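Local coordinates for protein protease Do-like 2, chloroplastic (Arabidopsis thaliana, PDB 4FLN) that acts as a chloroplast serine protease that makes the primary cut in the photodamaged D1 protein of photosystem II, at residues T56-D61 against W66-Q71; H91-D96 against A124-E129. All blocks are in the same frame, centred on the assembly; numbering follows the deposited sequence.

Interaction 1: residues T56-D61 against W66-Q71; sequences THTAPD and WQKQRQ
Ala59 O accepts the backbone N of Gln69 at 2.6 Å, and two residues further on, Asp61 N donates to Gln67 O at 3.0 Å. The two bonds flank Pro60 and Lys68, whose CA atoms lie 3.9 Å apart in a single antiparallel bridge; Asp61 N stands above the carbonyl plane of Gln67. Towards Gln71 the backbones are joined through a water, which accepts from Ala59 N and donates to His57 O and, at longer range, Arg70 O. Side chains pack to both sides of this bridge. A chi1 of -46° places OG1 of Thr58 beside the backbone N and leaves CG2 opposite that nitrogen, meeting CD of Lys68 at 3.6 Å, the chains crossing at about a right angle. The extended Gln71 lays CG and its amide against CG2 of Thr56, OE1 3.3 Å away, but the amide oxygen bonds to Tyr493 OH of a second subunit. On the opposite face, beside Ala59 and Asp61, CG of Gln69 comes within 3.5 Å of Pro60 O. Thr58 OG1 is hydrogen-bonded to Thr97 OG1, and Asp61 OD2 takes Leu64 N. The pairing prolongs the hairpin of strands 50-57 and 72-82 beyond the first protease barrel, with strand 96-102 beside its base.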
loop_
_atom_site.group_PDB
_atom_site.type_symbol
_atom_site.label_atom_id
_atom_site.label_comp_id
_atom_site.label_asym_id
_atom_site.label_seq_id
_atom_site.Cartn_x
_atom_site.Cartn_y
_atom_site.Cartn_z
ATOM N N THR B 56 -4.553 23.608 -25.671
ATOM C CA THR B 56 -5.679 23.472 -24.762
ATOM C C THR B 56 -6.514 22.275 -25.183
ATOM O O THR B 56 -6.880 22.154 -26.346
ATOM C CB THR B 56 -6.529 24.742 -24.765
ATOM O OG1 THR B 56 -5.750 25.826 -24.242
ATOM C CG2 THR B 56 -7.756 24.565 -23.910
ATOM N N HIS B 57 -6.808 21.389 -24.236
ATOM C CA HIS B 57 -7.474 20.126 -24.546
ATOM C C HIS B 57 -8.881 20.039 -23.984
ATOM O O HIS B 57 -9.065 20.060 -22.770
ATOM C CB HIS B 57 -6.658 18.949 -24.002
ATOM C CG HIS B 57 -5.279 18.856 -24.574
ATOM N ND1 HIS B 57 -4.991 18.128 -25.707
ATOM C CD2 HIS B 57 -4.111 19.414 -24.178
ATOM C CE1 HIS B 57 -3.704 18.237 -25.981
ATOM N NE2 HIS B 57 -3.148 19.013 -25.068
ATOM N N THR B 58 -9.877 19.941 -24.858
ATOM C CA THR B 58 -11.205 19.561 -24.403
ATOM C C THR B 58 -11.601 18.228 -25.002
ATOM O O THR B 58 -11.972 18.153 -26.167
ATOM C CB THR B 58 -12.265 20.586 -24.818
ATOM O OG1 THR B 58 -11.792 21.912 -24.543
ATOM C CG2 THR B 58 -13.565 20.326 -24.067
ATOM N N ALA B 59 -11.564 17.183 -24.189
ATOM C CA ALA B 59 -11.987 15.868 -24.631
ATOM C C ALA B 59 -13.459 15.681 -24.310
ATOM O O ALA B 59 -13.984 16.349 -23.425
ATOM C CB ALA B 59 -11.157 14.798 -23.957
ATOM N N PRO B 60 -14.138 14.782 -25.039
ATOM C CA PRO B 60 -15.514 14.412 -24.704
ATOM C C PRO B 60 -15.517 13.396 -23.575
ATOM O O PRO B 60 -14.562 12.638 -23.446
ATOM C CB PRO B 60 -16.002 13.748 -25.986
ATOM C CG PRO B 60 -14.786 13.090 -26.519
ATOM C CD PRO B 60 -13.625 13.997 -26.175
ATOM N N ASP B 61 -16.572 13.373 -22.776
ATOM C CA ASP B 61 -16.738 12.332 -21.778
ATOM C C ASP B 61 -17.479 11.193 -22.471
ATOM O O ASP B 61 -18.509 11.422 -23.091
ATOM C CB ASP B 61 -17.550 12.884 -20.603
ATOM C CG ASP B 61 -17.832 11.845 -19.525
ATOM O OD1 ASP B 61 -17.150 11.872 -18.480
ATOM O OD2 ASP B 61 -18.752 11.016 -19.706
ATOM N N TRP B 66 -22.996 13.530 -23.852
ATOM C CA TRP B 66 -23.575 14.814 -24.239
ATOM C C TRP B 66 -22.686 15.890 -23.642
ATOM O O TRP B 66 -22.939 17.078 -23.795
ATOM C CB TRP B 66 -25.015 14.949 -23.741
ATOM C CG TRP B 66 -25.181 14.401 -22.373
ATOM C CD1 TRP B 66 -24.988 15.062 -21.201
ATOM C CD2 TRP B 66 -25.539 13.059 -22.026
ATOM N NE1 TRP B 66 -25.216 14.218 -20.141
ATOM C CE2 TRP B 66 -25.554 12.981 -20.622
ATOM C CE3 TRP B 66 -25.853 11.915 -22.769
ATOM C CZ2 TRP B 66 -25.868 11.806 -19.942
ATOM C CZ3 TRP B 66 -26.166 10.755 -22.095
ATOM C CH2 TRP B 66 -26.171 10.707 -20.694
ATOM N N GLN B 67 -21.658 15.436 -22.932
ATOM C CA GLN B 67 -20.785 16.299 -22.140
ATOM C C GLN B 67 -19.331 16.172 -22.569
ATOM O O GLN B 67 -18.930 15.218 -23.249
ATOM C CB GLN B 67 -20.859 15.941 -20.651
ATOM C CG GLN B 67 -22.048 16.489 -19.886
ATOM C CD GLN B 67 -21.946 16.223 -18.384
ATOM O OE1 GLN B 67 -20.886 15.844 -17.874
ATOM N NE2 GLN B 67 -23.052 16.425 -17.673
ATOM N N LYS B 68 -18.537 17.144 -22.148
ATOM C CA LYS B 68 -17.116 17.100 -22.386
ATOM C C LYS B 68 -16.346 16.992 -21.065
ATOM O O LYS B 68 -16.861 17.348 -20.008
ATOM C CB LYS B 68 -16.697 18.309 -23.223
ATOM C CG LYS B 68 -17.264 18.242 -24.645
ATOM C CD LYS B 68 -16.641 19.261 -25.584
ATOM C CE LYS B 68 -16.814 18.841 -27.035
ATOM N NZ LYS B 68 -16.067 17.583 -27.342
ATOM N N GLN B 69 -15.133 16.456 -21.123
ATOM C CA GLN B 69 -14.282 16.397 -19.945
ATOM C C GLN B 69 -13.751 17.782 -19.596
ATOM O O GLN B 69 -14.016 18.759 -20.297
ATOM C CB GLN B 69 -13.118 15.441 -20.179
ATOM C CG GLN B 69 -13.545 14.005 -20.389
ATOM C CD GLN B 69 -12.381 13.046 -20.316
ATOM O OE1 GLN B 69 -11.225 13.440 -20.501
ATOM N NE2 GLN B 69 -12.673 11.781 -20.032
ATOM N N ARG B 70 -12.988 17.859 -18.514
ATOM C CA ARG B 70 -12.501 19.139 -18.016
ATOM C C ARG B 70 -11.363 19.718 -18.870
ATOM O O ARG B 70 -10.384 19.028 -19.164
ATOM C CB ARG B 70 -12.051 18.985 -16.565
ATOM C CG ARG B 70 -12.177 20.244 -15.747
ATOM C CD ARG B 70 -11.615 20.029 -14.360
ATOM N NE ARG B 70 -11.888 21.167 -13.493
ATOM C CZ ARG B 70 -12.976 21.281 -12.741
ATOM N NH1 ARG B 70 -13.894 20.321 -12.751
ATOM N NH2 ARG B 70 -13.146 22.354 -11.979
ATOM N N GLN B 71 -11.498 20.990 -19.249
ATOM C CA GLN B 71 -10.510 21.667 -20.092
ATOM C C GLN B 71 -9.190 21.950 -19.372
ATOM O O GLN B 71 -9.171 22.612 -18.332
ATOM C CB GLN B 71 -11.069 22.988 -20.635
ATOM C CG GLN B 71 -10.083 23.743 -21.520
ATOM C CD GLN B 71 -10.663 25.014 -22.140
ATOM O OE1 GLN B 71 -10.990 25.052 -23.331
ATOM N NE2 GLN B 71 -10.772 26.066 -21.336
HETATM O O HOH W 1 -9.918 17.531 -22.047
#

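Interaction 2: residues H91-D96 against A124-E129; sequences HCVEHD and ALLSVE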
loop_
_atom_site.group_PDB
_atom_site.type_symbol
_atom_site.label_atom_id
_atom_site.label_comp_id
_atom_site.label_asym_id
_atom_site.label_seq_id
_atom_site.Cartn_x
_atom_site.Cartn_y
_atom_site.Cartn_z
ATOM N N HIS B 91 -0.569 13.457 -30.137
ATOM C CA HIS B 91 -1.075 13.545 -28.770
ATOM C C HIS B 91 -0.831 14.927 -28.158
ATOM O O HIS B 91 -1.539 15.340 -27.239
ATOM C CB HIS B 91 -0.535 12.413 -27.882
ATOM C CG HIS B 91 0.809 12.690 -27.274
ATOM N ND1 HIS B 91 1.938 11.970 -27.601
ATOM C CD2 HIS B 91 1.198 13.589 -26.336
ATOM C CE1 HIS B 91 2.964 12.419 -26.900
ATOM N NE2 HIS B 91 2.542 13.398 -26.122
ATOM N N CYS B 92 0.145 15.657 -28.683
ATOM C CA CYS B 92 0.361 17.035 -28.240
ATOM C C CYS B 92 -0.841 17.932 -28.568
ATOM O O CYS B 92 -1.283 18.702 -27.727
ATOM C CB CYS B 92 1.649 17.629 -28.840
ATOM S SG CYS B 92 3.161 16.748 -28.398
ATOM N N VAL B 93 -1.335 17.839 -29.800
ATOM C CA VAL B 93 -2.446 18.655 -30.277
ATOM C C VAL B 93 -3.791 17.941 -30.211
ATOM O O VAL B 93 -4.792 18.443 -30.711
ATOM C CB VAL B 93 -2.223 19.120 -31.716
ATOM C CG1 VAL B 93 -1.058 20.090 -31.783
ATOM C CG2 VAL B 93 -2.000 17.921 -32.625
ATOM N N GLU B 94 -3.804 16.748 -29.636
ATOM C CA GLU B 94 -5.026 15.963 -29.545
ATOM C C GLU B 94 -6.200 16.762 -28.954
ATOM O O GLU B 94 -6.030 17.498 -27.983
ATOM C CB GLU B 94 -4.758 14.704 -28.724
ATOM C CG GLU B 94 -5.933 14.224 -27.913
ATOM C CD GLU B 94 -5.657 12.890 -27.241
ATOM O OE1 GLU B 94 -6.125 12.685 -26.094
ATOM O OE2 GLU B 94 -4.975 12.047 -27.867
ATOM N N HIS B 95 -7.379 16.609 -29.560
ATOM C CA HIS B 95 -8.595 17.338 -29.169
ATOM C C HIS B 95 -8.348 18.835 -29.010
ATOM O O HIS B 95 -8.794 19.445 -28.037
ATOM C CB HIS B 95 -9.191 16.791 -27.867
ATOM C CG HIS B 95 -9.725 15.398 -27.972
ATOM N ND1 HIS B 95 -9.120 14.321 -27.358
ATOM C CD2 HIS B 95 -10.815 14.904 -28.608
ATOM C CE1 HIS B 95 -9.812 13.224 -27.613
ATOM N NE2 HIS B 95 -10.846 13.550 -28.368
ATOM N N ASP B 96 -7.664 19.435 -29.976
ATOM C CA ASP B 96 -7.206 20.804 -29.807
ATOM C C ASP B 96 -8.348 21.818 -29.804
ATOM O O ASP B 96 -9.105 21.928 -30.768
ATOM C CB ASP B 96 -6.173 21.158 -30.891
ATOM C CG ASP B 96 -6.771 21.207 -32.288
ATOM O OD1 ASP B 96 -7.171 20.141 -32.803
ATOM O OD2 ASP B 96 -6.827 22.313 -32.875
ATOM N N ALA B 124 1.667 14.796 -36.118
ATOM C CA ALA B 124 0.778 15.858 -36.549
ATOM C C ALA B 124 1.584 16.954 -37.209
ATOM O O ALA B 124 2.722 17.225 -36.822
ATOM C CB ALA B 124 -0.034 16.401 -35.391
ATOM N N LEU B 125 0.995 17.557 -38.233
ATOM C CA LEU B 125 1.612 18.669 -38.917
ATOM C C LEU B 125 0.868 19.915 -38.487
ATOM O O LEU B 125 -0.335 19.864 -38.239
ATOM C CB LEU B 125 1.512 18.473 -40.421
ATOM C CG LEU B 125 2.807 18.664 -41.205
ATOM C CD1 LEU B 125 3.952 17.970 -40.498
ATOM C CD2 LEU B 125 2.645 18.134 -42.622
ATOM N N LEU B 126 1.580 21.028 -38.363
ATOM C CA LEU B 126 0.936 22.291 -38.035
ATOM C C LEU B 126 1.374 23.378 -39.009
ATOM O O LEU B 126 2.512 23.371 -39.506
ATOM C CB LEU B 126 1.271 22.726 -36.607
ATOM C CG LEU B 126 1.064 21.795 -35.416
ATOM C CD1 LEU B 126 1.657 22.442 -34.180
ATOM C CD2 LEU B 126 -0.398 21.488 -35.194
ATOM N N SER B 127 0.468 24.313 -39.275
ATOM C CA SER B 127 0.792 25.496 -40.071
ATOM C C SER B 127 0.776 26.693 -39.138
ATOM O O SER B 127 0.104 26.666 -38.103
ATOM C CB SER B 127 -0.212 25.696 -41.215
ATOM O OG SER B 127 -1.508 25.992 -40.721
ATOM N N VAL B 128 1.540 27.726 -39.475
ATOM C CA VAL B 128 1.578 28.916 -38.632
ATOM C C VAL B 128 1.420 30.235 -39.386
ATOM O O VAL B 128 1.899 30.390 -40.508
ATOM C CB VAL B 128 2.834 28.959 -37.745
ATOM C CG1 VAL B 128 3.376 30.381 -37.646
ATOM C CG2 VAL B 128 2.509 28.411 -36.370
ATOM N N GLU B 129 0.729 31.172 -38.742
ATOM C CA GLU B 129 0.500 32.501 -39.290
ATOM C C GLU B 129 0.887 33.626 -38.314
ATOM O O GLU B 129 0.295 33.755 -37.238
ATOM C CB GLU B 129 -0.959 32.644 -39.727
ATOM C CG GLU B 129 -1.954 32.069 -38.735
ATOM C CD GLU B 129 -3.380 32.474 -39.052
ATOM O OE1 GLU B 129 -3.579 33.216 -40.038
ATOM O OE2 GLU B 129 -4.297 32.054 -38.314
#
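Val93, at the end of the short helix 90-93, faces strand 123-129 with its CA 7.6 Å from that of Ala124, too far for backbone pairing, and the contact is left to side chains. The valine divides its two methyls between alternate residues of the strand. CG2 touches CB of Ala124 at 3.7 Å, while CG1 meets CD2 of Leu126, also at 3.7 Å, the two side chains reaching toward each other tip to tip. A chi1 of -67° sets CG1 of Val93 anti to its carbonyl carbon and leaves CG2 between the backbone N and that carbon, which spreads the methyls across both partners. Ala124 and Leu126 point to the helix, whereas the intervening Leu125 turns to strand 85-88. Val99 also packs on Val93, and Val114 on Leu126. The helix carries His91, by similarity the charge-relay histidine, whose backbone N is hydrogen-bonded to Asp122 OD1, the probable aspartate of the triad. No hydrogen bond joins the two segments. All three touching residues are buried and aliphatic, and the small contact area implies that they form one patch of the barrel's hydrophobic interior, shared with the neighbouring strands, rather than an independent interface.

Both interactions reach the first six-stranded barrel of the protease region, but at different depths. Interaction 1 is a partly buried, polar extension of a hairpin, built on backbone bonds and a water and covered in part by a neighbouring subunit of the hexamer; interaction 2 is a buried aliphatic contact inside the barrel that no other chain touches, with much less surface buried. Their centres are about 17 Å apart, yet the segments 56-61 and 91-96 meet directly. His57 ND1 makes a probable hydrogen bond of 2.6 Å to Glu94 O, and His95 packs against Thr58 and Pro60. The turn after the helix of the presumed catalytic histidine thereby connects the peripheral hairpin to the core.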